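Local coordinates for protein acinetobacter secreted protease CpaA (Acinetobacter nosocomialis M2, PDB 6O38) that probably cleaves extracellular proteins as a zinc metalloprotease, and binds the chaperone CpaB, probably for export by type II secretion, at residues T3-N8 with T18-L23; S13-T18 with N35-T40. All blocks are in the same frame, centred on the assembly; numbering follows the deposited sequence.

Interaction 1 of 2, residues T3-N8 with T18-L23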
loop_
_atom_site.group_PDB
_atom_site.type_symbol
_atom_site.label_atom_id
_atom_site.label_comp_id
_atom_site.label_asym_id
_atom_site.label_seq_id
_atom_site.Cartn_x
_atom_site.Cartn_y
_atom_site.Cartn_z
ATOM N N THR A 3 -25.115 4.865 -33.614
ATOM C CA THR A 3 -26.132 4.285 -32.749
ATOM C C THR A 3 -25.993 4.860 -31.345
ATOM O O THR A 3 -24.894 4.873 -30.781
ATOM C CB THR A 3 -26.012 2.760 -32.711
ATOM O OG1 THR A 3 -26.124 2.237 -34.040
ATOM C CG2 THR A 3 -27.108 2.158 -31.841
ATOM N N VAL A 4 -27.105 5.331 -30.788
ATOM C CA VAL A 4 -27.124 5.962 -29.474
ATOM C C VAL A 4 -27.692 4.969 -28.469
ATOM O O VAL A 4 -28.800 4.449 -28.654
ATOM C CB VAL A 4 -27.945 7.261 -29.488
ATOM C CG1 VAL A 4 -27.782 8.004 -28.169
ATOM C CG2 VAL A 4 -27.533 8.137 -30.661
ATOM N N LEU A 5 -26.937 4.707 -27.406
ATOM C CA LEU A 5 -27.362 3.828 -26.329
ATOM C C LEU A 5 -27.144 4.532 -24.996
ATOM O O LEU A 5 -26.525 5.596 -24.921
ATOM C CB LEU A 5 -26.611 2.490 -26.364
ATOM C CG LEU A 5 -27.458 1.241 -26.616
ATOM C CD1 LEU A 5 -28.193 1.340 -27.944
ATOM C CD2 LEU A 5 -26.596 -0.010 -26.572
ATOM N N SER A 6 -27.661 3.921 -23.933
ATOM C CA SER A 6 -27.609 4.504 -22.601
ATOM C C SER A 6 -27.880 3.403 -21.586
ATOM O O SER A 6 -28.357 2.323 -21.956
ATOM C CB SER A 6 -28.631 5.645 -22.457
ATOM O OG SER A 6 -29.953 5.172 -22.650
ATOM N N PRO A 7 -27.567 3.634 -20.305
ATOM C CA PRO A 7 -27.852 2.603 -19.288
ATOM C C PRO A 7 -29.294 2.119 -19.270
ATOM O O PRO A 7 -29.530 0.905 -19.235
ATOM C CB PRO A 7 -27.463 3.306 -17.981
ATOM C CG PRO A 7 -26.377 4.232 -18.382
ATOM C CD PRO A 7 -26.737 4.724 -19.759
ATOM N N ASN A 8 -30.271 3.032 -19.301
ATOM C CA ASN A 8 -31.669 2.611 -19.284
ATOM C C ASN A 8 -32.011 1.747 -20.492
ATOM O O ASN A 8 -32.925 0.917 -20.423
ATOM C CB ASN A 8 -32.593 3.827 -19.223
ATOM C CG ASN A 8 -32.508 4.559 -17.896
ATOM O OD1 ASN A 8 -32.687 5.775 -17.831
ATOM N ND2 ASN A 8 -32.230 3.819 -16.829
ATOM N N THR A 18 -21.508 -5.336 -27.345
ATOM C CA THR A 18 -20.803 -5.501 -28.604
ATOM C C THR A 18 -21.799 -5.648 -29.753
ATOM O O THR A 18 -23.017 -5.660 -29.561
ATOM C CB THR A 18 -19.871 -6.709 -28.537
ATOM O OG1 THR A 18 -19.119 -6.803 -29.754
ATOM C CG2 THR A 18 -20.673 -7.989 -28.344
ATOM N N GLY A 19 -21.271 -5.765 -30.969
ATOM C CA GLY A 19 -22.086 -5.961 -32.148
ATOM C C GLY A 19 -22.406 -4.708 -32.931
ATOM O O GLY A 19 -23.056 -4.806 -33.979
ATOM N N TYR A 20 -21.976 -3.540 -32.464
ATOM C CA TYR A 20 -22.225 -2.276 -33.144
ATOM C C TYR A 20 -20.939 -1.789 -33.795
ATOM O O TYR A 20 -19.880 -1.777 -33.159
ATOM C CB TYR A 20 -22.754 -1.222 -32.168
ATOM C CG TYR A 20 -24.064 -1.587 -31.508
ATOM C CD1 TYR A 20 -25.275 -1.353 -32.147
ATOM C CD2 TYR A 20 -24.091 -2.161 -30.244
ATOM C CE1 TYR A 20 -26.476 -1.682 -31.546
ATOM C CE2 TYR A 20 -25.286 -2.494 -29.635
ATOM C CZ TYR A 20 -26.475 -2.253 -30.290
ATOM O OH TYR A 20 -27.665 -2.584 -29.687
ATOM N N SER A 21 -21.036 -1.389 -35.065
ATOM C CA SER A 21 -19.873 -0.861 -35.768
ATOM C C SER A 21 -19.557 0.570 -35.352
ATOM O O SER A 21 -18.399 0.993 -35.434
ATOM C CB SER A 21 -20.096 -0.930 -37.280
ATOM O OG SER A 21 -18.989 -0.395 -37.983
ATOM N N ASP A 22 -20.564 1.321 -34.905
ATOM C CA ASP A 22 -20.369 2.706 -34.476
ATOM C C ASP A 22 -21.386 2.975 -33.369
ATOM O O ASP A 22 -22.554 3.258 -33.653
ATOM C CB ASP A 22 -20.534 3.672 -35.641
ATOM C CG ASP A 22 -20.096 5.082 -35.298
ATOM O OD1 ASP A 22 -19.481 5.274 -34.228
ATOM O OD2 ASP A 22 -20.368 6.000 -36.101
ATOM N N LEU A 23 -20.937 2.886 -32.122
ATOM C CA LEU A 23 -21.808 2.982 -30.961
ATOM C C LEU A 23 -21.486 4.231 -30.151
ATOM O O LEU A 23 -20.331 4.657 -30.066
ATOM C CB LEU A 23 -21.673 1.736 -30.080
ATOM C CG LEU A 23 -22.549 1.631 -28.831
ATOM C CD1 LEU A 23 -24.013 1.845 -29.178
ATOM C CD2 LEU A 23 -22.352 0.280 -28.168
#
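In L23, chi1 of -178° sends CG anti to the backbone N and chi2 of 53° then sets CD1, while in Y20 chi1 of -61° places CG, the root of the ring, beside the backbone N and anti to the carbonyl carbon; both side chains meet T3 and L5 of the neighbouring strand. The methyl CD1 of L23 is the meeting point. It packs against CB of L5 at 3.9 Å and approaches the carbonyl O of T3, while also lying over one face of the Y20 ring, displaced toward the rim and 4.1 Å above the plane. T3 and L5 each meet that ring obliquely and cross the tyrosine side chain at about a right angle. Both come from the same side of the ring plane as L23 CD1, toward the rim atoms that flank CZ: CG2 of T3 stands 3.9 Å from CE1 of Y20, and CD2 of L5 stands 4.2 Å from CE2 of Y20.

Beneath this small apolar cluster the backbones pair in parallel. The amide of T3 donates to the carbonyl O of D22 over 3.0 Å, with a fairly straight N-H...O angle of 161°. T3 and L23 therefore sit side by side, 4.9 Å apart between CA atoms, with both side chains on the same face. Further along, T3 and L5 bond to the backbone of E24, and L5 also to S26, while S21 and L23 pair with K47 of strand 47-52. Strand 22-27 is thus an inner strand, with 3-5 and 47-52 as its neighbours. This is the parallel pairing of an N-terminal strand onto a sheet of the StcE-type beta-sandwich fold.

Interaction 2 of 2, residues S13-T18 with N35-T40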
loop_
_atom_site.group_PDB
_atom_site.type_symbol
_atom_site.label_atom_id
_atom_site.label_comp_id
_atom_site.label_asym_id
_atom_site.label_seq_id
_atom_site.Cartn_x
_atom_site.Cartn_y
_atom_site.Cartn_z
ATOM N N SER A 13 -27.108 -1.251 -17.003
ATOM C CA SER A 13 -25.777 -1.803 -16.812
ATOM C C SER A 13 -24.748 -0.971 -17.566
ATOM O O SER A 13 -25.033 -0.413 -18.630
ATOM C CB SER A 13 -25.705 -3.261 -17.283
ATOM O OG SER A 13 -24.388 -3.770 -17.161
ATOM N N GLY A 14 -23.546 -0.896 -16.999
ATOM C CA GLY A 14 -22.438 -0.201 -17.617
ATOM C C GLY A 14 -21.655 -1.004 -18.624
ATOM O O GLY A 14 -20.745 -0.468 -19.261
ATOM N N SER A 15 -21.980 -2.283 -18.788
ATOM C CA SER A 15 -21.308 -3.135 -19.766
ATOM C C SER A 15 -21.769 -2.731 -21.159
ATOM O O SER A 15 -22.830 -3.153 -21.623
ATOM C CB SER A 15 -21.605 -4.603 -19.488
ATOM O OG SER A 15 -21.151 -4.982 -18.201
ATOM N N ILE A 16 -20.974 -1.902 -21.827
ATOM C CA ILE A 16 -21.283 -1.437 -23.176
ATOM C C ILE A 16 -21.300 -2.643 -24.109
ATOM O O ILE A 16 -20.278 -3.329 -24.254
ATOM C CB ILE A 16 -20.276 -0.372 -23.639
ATOM C CG1 ILE A 16 -20.281 0.812 -22.671
ATOM C CG2 ILE A 16 -20.600 0.094 -25.045
ATOM C CD1 ILE A 16 -19.332 1.923 -23.057
ATOM N N PRO A 17 -22.426 -2.942 -24.750
ATOM C CA PRO A 17 -22.541 -4.188 -25.508
ATOM C C PRO A 17 -21.781 -4.142 -26.827
ATOM O O PRO A 17 -21.455 -3.082 -27.361
ATOM C CB PRO A 17 -24.049 -4.311 -25.751
ATOM C CG PRO A 17 -24.525 -2.901 -25.776
ATOM C CD PRO A 17 -23.672 -2.155 -24.781
ATOM N N THR A 18 -21.508 -5.336 -27.345
ATOM C CA THR A 18 -20.803 -5.501 -28.604
ATOM C C THR A 18 -21.799 -5.648 -29.753
ATOM O O THR A 18 -23.017 -5.660 -29.561
ATOM C CB THR A 18 -19.871 -6.709 -28.537
ATOM O OG1 THR A 18 -19.119 -6.803 -29.754
ATOM C CG2 THR A 18 -20.673 -7.989 -28.344
ATOM N N ASN A 35 -20.130 2.314 -12.832
ATOM C CA ASN A 35 -19.021 1.568 -13.412
ATOM C C ASN A 35 -19.351 1.171 -14.844
ATOM O O ASN A 35 -20.432 0.635 -15.112
ATOM C CB ASN A 35 -18.703 0.328 -12.573
ATOM C CG ASN A 35 -18.304 0.676 -11.152
ATOM O OD1 ASN A 35 -17.715 1.727 -10.900
ATOM N ND2 ASN A 35 -18.625 -0.207 -10.214
ATOM N N LEU A 36 -18.418 1.434 -15.756
ATOM C CA LEU A 36 -18.576 1.135 -17.169
ATOM C C LEU A 36 -17.424 0.259 -17.645
ATOM O O LEU A 36 -16.346 0.232 -17.044
ATOM C CB LEU A 36 -18.634 2.417 -18.015
ATOM C CG LEU A 36 -19.884 3.302 -17.961
ATOM C CD1 LEU A 36 -19.985 4.068 -16.650
ATOM C CD2 LEU A 36 -19.901 4.262 -19.141
ATOM N N SER A 37 -17.664 -0.459 -18.739
ATOM C CA SER A 37 -16.647 -1.324 -19.320
ATOM C C SER A 37 -16.927 -1.503 -20.803
ATOM O O SER A 37 -18.077 -1.440 -21.246
ATOM C CB SER A 37 -16.598 -2.689 -18.623
ATOM O OG SER A 37 -17.808 -3.401 -18.813
ATOM N N LEU A 38 -15.854 -1.726 -21.570
ATOM C CA LEU A 38 -15.907 -1.977 -23.000
ATOM C C LEU A 38 -15.958 -3.477 -23.277
ATOM O O LEU A 38 -15.419 -4.276 -22.504
ATOM C CB LEU A 38 -14.692 -1.365 -23.692
ATOM C CG LEU A 38 -14.549 0.154 -23.567
ATOM C CD1 LEU A 38 -13.273 0.634 -24.237
ATOM C CD2 LEU A 38 -15.763 0.860 -24.153
ATOM N N PRO A 39 -16.604 -3.892 -24.365
ATOM C CA PRO A 39 -16.740 -5.329 -24.632
ATOM C C PRO A 39 -15.434 -5.938 -25.119
ATOM O O PRO A 39 -14.675 -5.317 -25.866
ATOM C CB PRO A 39 -17.821 -5.386 -25.714
ATOM C CG PRO A 39 -17.682 -4.086 -26.431
ATOM C CD PRO A 39 -17.282 -3.075 -25.387
ATOM N N THR A 40 -15.179 -7.173 -24.682
ATOM C CA THR A 40 -13.994 -7.895 -25.134
ATOM C C THR A 40 -14.171 -8.404 -26.560
ATOM O O THR A 40 -13.275 -8.253 -27.398
ATOM C CB THR A 40 -13.686 -9.053 -24.182
ATOM O OG1 THR A 40 -14.906 -9.708 -23.812
ATOM C CG2 THR A 40 -12.984 -8.544 -22.932
#
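The loop between strands 3-5 and 22-27 runs beside strand 35-37, an outermost strand, within this chain, of a small mixed sheet with 58-61 and 71-74. Residues 13-18 and 35-40 point the same way, within 6°, and are joined by a single backbone bridge at S15 and S37. S37 supplies both atoms: its amide donates to the carbonyl O of G14 at 3.1 Å, standing well above that carbonyl plane, and its O accepts from the amide of I16 at 3.0 Å, nearly along the C=O axis. G14, without a side chain, lets the backbones approach to 4.1 Å between its CA and that of L36. An ST turn leads into the bridge, where OG of S13 accepts from the amide of S15.

On the buried side I16 and L38 run alongside each other, CD1 of I16 3.9 Å from CD2 of L38; I16 also packs on F25. CD of P39 lies 3.2 Å from the carbonyl O of I16. CB of T18 rests 3.7 Å from CB of P39, while OG1 of T18 is hydrogen-bonded to N41 O. N35 packs on E47 of the chaperone CpaB. Such an irregular connection, bridged once to an edge strand, is consistent with a beta-sandwich.

In the fold
Interactions 1 and 2 follow one N-terminal path through the same beta-sandwich: the chain pairs first with strand 22-27, then crosses to strand 35-37 in a different sheet, and returns to begin 22-27 itself. T18 belongs to both. Their centres lie 10 Å apart, and they join through L23 CD2, packed on I16 CG2 at 3.6 Å, and through L5 against P17. Each has a single bridge. Interaction 1, a surface contact topped by an aromatic ring, carries one backbone hydrogen bond across its segments, but 3-5 goes on pairing with 22-27 beyond L23. Interaction 2, partly buried, carries two, yet 13-18 is loop, with I16 buried and S15 and T18 exposed.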